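Local atomic coordinates of magnetosome protein MamA (Magnetospirillum gryphiswaldense, PDB entry 3AS8), a protein that probably serves as a protein-protein interaction scaffold of the magnetosome, recognising copies of itself through its tetratricopeptide repeat domain to build larger complexes. Residues L82-V87 with P97-V102; V146-A151 with K168-L173. One frame throughout, in Å; residues are numbered along the deposited sequence.

Contact 1: L82-V87 with P97-V102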
# COMPACT_ATOMS: atom_id res chain seq x y z
N LEU A 82 -5.27 -1.25 3.00
CA LEU A 82 -6.21 -1.63 2.01
C LEU A 82 -5.81 -1.08 0.63
O LEU A 82 -5.84 -1.82 -0.34
CB LEU A 82 -7.59 -1.17 2.36
CG LEU A 82 -8.76 -1.47 1.45
CD1 LEU A 82 -8.80 -3.04 1.17
CD2 LEU A 82 -10.14 -0.86 2.08
N GLY A 83 -5.41 0.19 0.56
CA GLY A 83 -4.97 0.79 -0.71
C GLY A 83 -3.79 0.05 -1.27
O GLY A 83 -3.77 -0.29 -2.45
N LEU A 84 -2.78 -0.22 -0.46
CA LEU A 84 -1.66 -1.01 -0.95
C LEU A 84 -2.02 -2.42 -1.42
O LEU A 84 -1.43 -2.96 -2.39
CB LEU A 84 -0.49 -1.06 0.10
CG LEU A 84 0.14 0.33 0.33
CD1 LEU A 84 1.17 0.31 1.51
CD2 LEU A 84 0.76 0.84 -1.04
N THR A 85 -2.94 -3.04 -0.67
CA THR A 85 -3.37 -4.39 -1.01
C THR A 85 -4.10 -4.39 -2.35
O THR A 85 -3.82 -5.26 -3.16
CB THR A 85 -4.19 -5.08 0.08
OG1 THR A 85 -3.39 -5.19 1.27
CG2 THR A 85 -4.51 -6.52 -0.35
N TYR A 86 -4.97 -3.42 -2.58
CA TYR A 86 -5.62 -3.30 -3.88
C TYR A 86 -4.66 -3.22 -5.07
O TYR A 86 -4.84 -3.92 -6.13
CB TYR A 86 -6.56 -2.13 -3.87
CG TYR A 86 -7.86 -2.33 -3.12
CD1 TYR A 86 -8.57 -3.55 -3.12
CD2 TYR A 86 -8.50 -1.23 -2.59
CE1 TYR A 86 -9.86 -3.64 -2.48
CE2 TYR A 86 -9.73 -1.30 -1.99
CZ TYR A 86 -10.42 -2.49 -1.95
OH TYR A 86 -11.66 -2.48 -1.30
N VAL A 87 -3.58 -2.43 -4.93
CA VAL A 87 -2.61 -2.34 -6.02
C VAL A 87 -2.05 -3.75 -6.23
O VAL A 87 -1.85 -4.21 -7.39
CB VAL A 87 -1.44 -1.34 -5.71
CG1 VAL A 87 -0.41 -1.43 -6.85
CG2 VAL A 87 -2.00 0.06 -5.41
N PRO A 97 -8.47 6.36 -4.67
CA PRO A 97 -8.96 7.27 -3.62
C PRO A 97 -8.32 7.06 -2.25
O PRO A 97 -8.10 8.03 -1.53
CB PRO A 97 -10.49 6.99 -3.55
CG PRO A 97 -10.81 6.12 -4.72
CD PRO A 97 -9.55 5.58 -5.31
N LEU A 98 -8.01 5.82 -1.89
CA LEU A 98 -7.42 5.55 -0.60
C LEU A 98 -5.99 6.10 -0.55
O LEU A 98 -5.60 6.76 0.41
CB LEU A 98 -7.43 4.01 -0.32
CG LEU A 98 -8.83 3.32 -0.15
CD1 LEU A 98 -8.76 1.77 -0.24
CD2 LEU A 98 -9.51 3.74 1.13
N LEU A 99 -5.21 5.80 -1.60
CA LEU A 99 -3.83 6.30 -1.66
C LEU A 99 -3.74 7.84 -1.79
O LEU A 99 -2.82 8.40 -1.24
CB LEU A 99 -3.02 5.59 -2.77
CG LEU A 99 -2.91 4.10 -2.65
CD1 LEU A 99 -2.18 3.49 -3.89
CD2 LEU A 99 -2.26 3.59 -1.34
N VAL A 100 -4.65 8.51 -2.52
CA VAL A 100 -4.71 9.96 -2.49
C VAL A 100 -4.86 10.45 -1.07
O VAL A 100 -4.21 11.40 -0.65
CB VAL A 100 -5.83 10.50 -3.43
CG1 VAL A 100 -6.12 12.09 -3.28
CG2 VAL A 100 -5.49 10.12 -4.89
N LYS A 101 -5.76 9.83 -0.29
CA LYS A 101 -6.04 10.32 1.04
C LYS A 101 -4.88 10.05 1.95
O LYS A 101 -4.48 10.89 2.76
CB LYS A 101 -7.32 9.65 1.55
CG LYS A 101 -7.69 10.00 3.00
CD LYS A 101 -8.87 9.07 3.48
CE LYS A 101 -9.59 9.64 4.69
NZ LYS A 101 -10.45 10.78 4.39
N VAL A 102 -4.26 8.90 1.80
CA VAL A 102 -3.11 8.58 2.65
C VAL A 102 -1.95 9.49 2.30
O VAL A 102 -1.33 10.05 3.21
CB VAL A 102 -2.66 7.12 2.52
CG1 VAL A 102 -1.39 6.90 3.26
CG2 VAL A 102 -3.78 6.15 2.96
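The ring of Y86 meets L98 at its edge: methyl CD1 of L98 lies near the ring plane, 3.7 Å from CE2. One face of the same ring is covered from within its own helix by L82, whose CD1 sits 3.5 Å above the plane, offset toward the rim. The phenol oxygen, Y86 OH, is hydrogen-bonded to E66. L82 also reaches across, its CG 3.7 Å from L98 CD1, so that this one methyl rests in the notch formed by the leucine and the edge of the ring. The two helices, 76-88 and 92-105, are consecutive in a tetratricopeptide repeat array and form an antiparallel hairpin, their short segments 8.9 Å apart at an angle of 137°. G83 makes the close approach possible, with its CA 5.4 Å from the CA of L98. L99 lies over this bare backbone, CD2 being 3.9 Å from G83 C and equally near the N of L84. The other methyl of L99, CD1, touches V87 CG2 at 3.8 Å, the valine branch that stands anti to its own carbonyl carbon. L84 and L99 cross at about a right angle, with their CD2 methyls in contact; L99 also packs on L116 of helix 110-122.

Contact 2: V146-A151 with K168-L173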
# COMPACT_ATOMS: atom_id res chain seq x y z
N VAL A 146 11.83 5.10 -10.24
CA VAL A 146 10.83 6.15 -10.39
C VAL A 146 11.05 6.84 -11.77
O VAL A 146 10.10 7.12 -12.52
CB VAL A 146 10.85 7.18 -9.24
CG1 VAL A 146 9.68 8.27 -9.52
CG2 VAL A 146 10.64 6.47 -7.97
N HIS A 147 12.30 7.13 -12.11
CA HIS A 147 12.52 7.68 -13.48
C HIS A 147 12.05 6.73 -14.57
O HIS A 147 11.56 7.16 -15.60
CB HIS A 147 13.97 7.99 -13.69
CG HIS A 147 14.41 9.28 -13.07
ND1 HIS A 147 14.18 10.50 -13.69
CD2 HIS A 147 15.08 9.56 -11.92
CE1 HIS A 147 14.69 11.47 -12.94
NE2 HIS A 147 15.23 10.92 -11.86
N ARG A 148 12.27 5.44 -14.36
CA ARG A 148 11.85 4.42 -15.31
C ARG A 148 10.32 4.43 -15.47
O ARG A 148 9.80 4.41 -16.56
CB ARG A 148 12.39 3.06 -14.88
CG ARG A 148 12.07 1.90 -15.80
CD ARG A 148 13.17 0.78 -15.77
NE ARG A 148 14.57 1.19 -15.48
CZ ARG A 148 15.55 1.39 -16.38
NH1 ARG A 148 15.32 1.34 -17.68
NH2 ARG A 148 16.77 1.71 -15.96
N ALA A 149 9.61 4.50 -14.35
CA ALA A 149 8.16 4.54 -14.37
C ALA A 149 7.72 5.82 -15.13
O ALA A 149 6.79 5.79 -15.93
CB ALA A 149 7.56 4.51 -12.90
N ILE A 150 8.41 6.92 -14.92
CA ILE A 150 8.01 8.18 -15.57
C ILE A 150 8.29 8.08 -17.08
O ILE A 150 7.46 8.49 -17.90
CB ILE A 150 8.82 9.40 -15.04
CG1 ILE A 150 8.34 9.86 -13.69
CG2 ILE A 150 8.66 10.65 -16.01
CD1 ILE A 150 9.52 10.73 -12.99
N ALA A 151 9.44 7.50 -17.45
CA ALA A 151 9.79 7.24 -18.88
C ALA A 151 8.72 6.44 -19.58
O ALA A 151 8.27 6.77 -20.68
CB ALA A 151 11.12 6.47 -18.97
N LYS A 168 17.61 7.39 -19.39
CA LYS A 168 19.04 7.49 -19.20
C LYS A 168 19.34 7.71 -17.71
O LYS A 168 20.26 7.14 -17.13
CB LYS A 168 19.56 8.67 -20.02
CG LYS A 168 19.65 8.37 -21.56
CD LYS A 168 20.32 9.55 -22.27
CE LYS A 168 20.72 9.25 -23.70
NZ LYS A 168 21.03 10.48 -24.45
N LYS A 169 18.54 8.57 -17.06
CA LYS A 169 18.75 8.81 -15.66
C LYS A 169 18.53 7.58 -14.79
O LYS A 169 19.30 7.32 -13.82
CB LYS A 169 17.81 9.95 -15.20
CG LYS A 169 18.06 10.39 -13.82
CD LYS A 169 19.44 11.00 -13.68
CE LYS A 169 19.52 11.77 -12.44
NZ LYS A 169 20.94 12.03 -12.10
N ALA A 170 17.45 6.85 -15.06
CA ALA A 170 17.19 5.56 -14.40
C ALA A 170 18.39 4.61 -14.53
O ALA A 170 18.78 3.98 -13.54
CB ALA A 170 15.95 4.89 -14.97
N ASN A 171 19.00 4.55 -15.72
CA ASN A 171 20.15 3.65 -15.88
C ASN A 171 21.32 4.16 -15.03
O ASN A 171 22.03 3.36 -14.45
CB ASN A 171 20.62 3.53 -17.37
CG ASN A 171 19.58 2.87 -18.26
OD1 ASN A 171 18.76 2.09 -17.80
ND2 ASN A 171 19.62 3.17 -19.53
N GLU A 172 21.58 5.46 -15.04
CA GLU A 172 22.66 6.06 -14.21
C GLU A 172 22.43 5.74 -12.72
O GLU A 172 23.33 5.28 -12.03
CB GLU A 172 22.77 7.54 -14.52
CG GLU A 172 23.69 8.39 -13.67
CD GLU A 172 23.77 9.86 -14.20
OE1 GLU A 172 22.72 10.53 -14.27
OE2 GLU A 172 24.89 10.32 -14.59
N LEU A 173 21.19 5.94 -12.26
CA LEU A 173 20.86 5.65 -10.88
C LEU A 173 20.91 4.17 -10.47
O LEU A 173 21.31 3.86 -9.33
CB LEU A 173 19.47 6.25 -10.51
CG LEU A 173 19.38 7.78 -10.61
CD1 LEU A 173 17.89 8.27 -10.41
CD2 LEU A 173 20.31 8.45 -9.60
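H147 and R148, adjacent on helix 144-156, meet helix 160-183 in quite different ways, and A170 fits against both. The imidazole of H147 is covered on one face by the aliphatic part of K169: CG stands 3.5 Å from the ring centroid and only 11° off the normal, a CH-pi contact over the centre of the ring. Anti to its own backbone N (chi1 -173°), this CG comes over the imidazole, while the rest of the lysine leads away and its NZ forms a salt bridge with E172 OE1 in the next turn. L173 approaches the ring obliquely, its CD1 3.4 Å from H147 CD2. H147 ND1 is hydrogen-bonded to ND1 of H166, which helps to fix the rotation of the ring.

R148 is modelled in two conformers; in the one described here its chain, bent at chi3, runs across to the other helix. Its guanidinium then lies with one face over A170 CB, which is 3.4 Å from NH2. The same nitrogen donates to N171 OD1 in an almost straight bond of 2.7 Å; the acceptor is in the guanidinium plane, whereas NH2 is tilted 28° from the plane of the amide carbonyl. A170 CB also touches H147 CB at 3.9 Å, and this small residue lets the segments approach to 8.1 Å between axes. Such close, nearly antiparallel packing of consecutive helices around a small side chain is characteristic of the helical hairpin of a tetratricopeptide repeat.

How the contacts relate
Both contacts pair consecutive antiparallel helices, and they follow one another along the chain: contact 1 is complete before contact 2 begins. Contact 1 is central, about 6 Å from the centre of the chain, whereas contact 2 lies about 22 Å from it, toward the C-terminal end of the array. Their centres are 24 Å apart and their nearest atoms about 12 Å, without touching. Helices 110-122 and 126-139 come between them in the chain; the former packs against L99 of contact 1 and V146 of contact 2, and thus bridges the two. Contact 1 is wholly apolar across its interface, while contact 2 adds, in one conformer of R148, a polar bond at its margin.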